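PDB 5FS4: AP205 bacteriophage COAT protein from Acinetobacter phage ap205, which forms the protein shell of a small single-stranded RNA phage, its subunits pairing as dimers that build the capsid around the genome. Local coordinates for the interface of chains A and B. Coordinates in Å, arbitrary orientation; residue numbers count along the deposited sequence, not the author numbering. Chains: chain A/B, AP205 bacteriophage COAT protein.

The interface of chains A and B. Residues chain A 59-62, 77; chain B 46, 90-91.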
ATOM      1  N   ARG A  59      -3.997 -20.425   3.811  1.00 13.88           N
ATOM      2  CA  ARG A  59      -2.749 -21.181   3.621  1.00 14.29           C
ATOM      3  C   ARG A  59      -2.592 -22.282   4.672  1.00 13.41           C
ATOM      4  O   ARG A  59      -2.650 -21.997   5.835  1.00 10.98           O
ATOM      5  CB  ARG A  59      -1.530 -20.246   3.718  1.00 15.05           C
ATOM      6  CG  ARG A  59      -0.219 -20.834   3.161  1.00 16.27           C
ATOM      7  CD  ARG A  59      -0.185 -21.035   1.643  1.00 15.71           C
ATOM      8  NE  ARG A  59      -0.307 -19.778   0.922  1.00 15.44           N
ATOM      9  CZ  ARG A  59      -0.323 -19.650  -0.401  1.00 16.43           C
ATOM     10  NH1 ARG A  59      -0.247 -20.704  -1.181  1.00 19.25           N
ATOM     11  NH2 ARG A  59      -0.487 -18.460  -0.944  1.00 17.91           N
ATOM     12  N   PRO A  60      -2.371 -23.538   4.240  1.00 15.35           N
ATOM     13  CA  PRO A  60      -2.155 -24.600   5.195  1.00 16.26           C
ATOM     14  C   PRO A  60      -0.990 -24.272   6.106  1.00 17.14           C
ATOM     15  O   PRO A  60       0.062 -23.794   5.639  1.00 16.83           O
ATOM     16  CB  PRO A  60      -1.797 -25.823   4.318  1.00 16.33           C
ATOM     17  CG  PRO A  60      -2.422 -25.551   3.040  1.00 15.48           C
ATOM     18  CD  PRO A  60      -2.274 -24.047   2.862  1.00 16.38           C
ATOM     19  N   ALA A  61      -1.206 -24.475   7.391  1.00 18.20           N
ATOM     20  CA  ALA A  61      -0.091 -24.554   8.344  1.00 20.47           C
ATOM     21  C   ALA A  61       0.786 -25.763   7.969  1.00 24.20           C
ATOM     22  O   ALA A  61       0.242 -26.799   7.657  1.00 24.17           O
ATOM     23  CB  ALA A  61      -0.637 -24.708   9.755  1.00 21.67           C
ATOM     24  N   PRO A  62       2.133 -25.648   7.984  1.00 26.85           N
ATOM     25  CA  PRO A  62       2.965 -26.821   7.576  1.00 28.94           C
ATOM     26  C   PRO A  62       2.773 -28.125   8.386  1.00 28.03           C
ATOM     27  O   PRO A  62       2.682 -28.086   9.615  1.00 27.00           O
ATOM     28  CB  PRO A  62       4.413 -26.314   7.744  1.00 28.93           C
ATOM     29  CG  PRO A  62       4.305 -24.835   7.701  1.00 29.19           C
ATOM     30  CD  PRO A  62       2.977 -24.498   8.335  1.00 28.74           C
ATOM     31  N   GLU A  77      -4.467 -20.994   7.672  1.00 14.32           N
ATOM     32  CA  GLU A  77      -4.418 -19.642   8.312  1.00 13.81           C
ATOM     33  C   GLU A  77      -4.922 -18.677   7.228  1.00 14.32           C
ATOM     34  O   GLU A  77      -4.950 -19.059   6.039  1.00 14.79           O
ATOM     35  CB  GLU A  77      -2.991 -19.291   8.755  1.00 13.51           C
ATOM     36  CG  GLU A  77      -1.986 -19.148   7.612  1.00 13.58           C
ATOM     37  CD  GLU A  77      -0.690 -18.414   7.974  1.00 13.33           C
ATOM     38  OE1 GLU A  77      -0.679 -17.460   8.738  1.00 13.93           O
ATOM     39  OE2 GLU A  77       0.351 -18.738   7.421  1.00 15.14           O
TER
ATOM     40  N   LEU B  46       1.150 -21.510  15.378  1.00 28.28           N
ATOM     41  CA  LEU B  46       1.913 -20.632  14.478  1.00 21.76           C
ATOM     42  C   LEU B  46       2.424 -19.406  15.226  1.00 20.28           C
ATOM     43  O   LEU B  46       1.870 -19.040  16.263  1.00 19.29           O
ATOM     44  CB  LEU B  46       1.002 -20.159  13.333  1.00 20.86           C
ATOM     45  CG  LEU B  46       0.527 -21.325  12.457  1.00 20.10           C
ATOM     46  CD1 LEU B  46      -0.367 -20.860  11.324  1.00 21.63           C
ATOM     47  CD2 LEU B  46       1.693 -22.118  11.879  1.00 19.36           C
ATOM     48  N   GLU B  90       5.939 -18.966   9.554  1.00 13.13           N
ATOM     49  CA  GLU B  90       6.114 -20.294   8.952  1.00 14.43           C
ATOM     50  C   GLU B  90       5.823 -20.306   7.446  1.00 14.42           C
ATOM     51  O   GLU B  90       6.558 -20.931   6.650  1.00 15.27           O
ATOM     52  CB  GLU B  90       5.302 -21.327   9.738  1.00 15.11           C
ATOM     53  CG  GLU B  90       5.893 -21.625  11.139  1.00 16.51           C
ATOM     54  CD  GLU B  90       5.468 -20.680  12.266  1.00 17.54           C
ATOM     55  OE1 GLU B  90       4.663 -19.729  12.089  1.00 15.05           O
ATOM     56  OE2 GLU B  90       5.935 -20.890  13.412  1.00 20.01           O
ATOM     57  N   ASN B  91       4.823 -19.536   7.033  1.00 13.12           N
ATOM     58  CA  ASN B  91       4.490 -19.447   5.612  1.00 12.87           C
ATOM     59  C   ASN B  91       4.939 -18.122   5.000  1.00 12.46           C
ATOM     60  O   ASN B  91       4.297 -17.611   4.071  1.00 11.39           O
ATOM     61  CB  ASN B  91       2.997 -19.664   5.384  1.00 12.63           C
ATOM     62  CG  ASN B  91       2.545 -21.083   5.659  1.00 12.32           C
ATOM     63  OD1 ASN B  91       3.188 -22.042   5.269  1.00 13.58           O
ATOM     64  ND2 ASN B  91       1.379 -21.213   6.276  1.00 12.43           N
TER
HETATM   65  O   HOH W   1       2.128 -24.367   3.844  1.00 32.84           O
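The carboxamide of B:Asn91 reaches into chain A and is gripped there by two acceptors. Its ND2 donates to the carboxylate oxygen OE2 of A:Glu77 at 2.9 Å; the bond is nearly straight (165° at H), lies close to the amide plane and meets the carboxylate on its anti side. The same nitrogen donates to the backbone O of A:Pro60 at 3.0 Å, a more bent bond (147° at H) that approaches from above the carbonyl plane. Two bonds to one NH2 group should fix the amide's rotation and identify its nitrogen end. Water 1 lies 2.9 Å from the amide oxygen OD1 of B:Asn91 and also contacts A:Pro60 O, which therefore has both a direct and a water-mediated link to the amide.

Packing contacts frame the polar centre. CG of A:Arg59, a methylene, lies 3.7 Å from CG of B:Asn91, the amide carbon. The ring of A:Pro62 is a van der Waals neighbour of OD1 of B:Asn91 and, more loosely, of CB of B:Glu90. CD1 of B:Leu46 lies 4.0 Å from CB of A:Glu77, and CD2 4.1 Å from CB of A:Ala61. A:Glu77 has CG between its backbone N and carbonyl carbon (chi1 65°) and then extends, carrying the carboxylate past B:Leu46 to the amide.

The patch joins the end of A strand 46-60 with the loop that follows it, and the start of strand 76-88, to B loop residues, B:Asn91 immediately preceding helix 92-111; the two-fold dimer repeats it with chains exchanged.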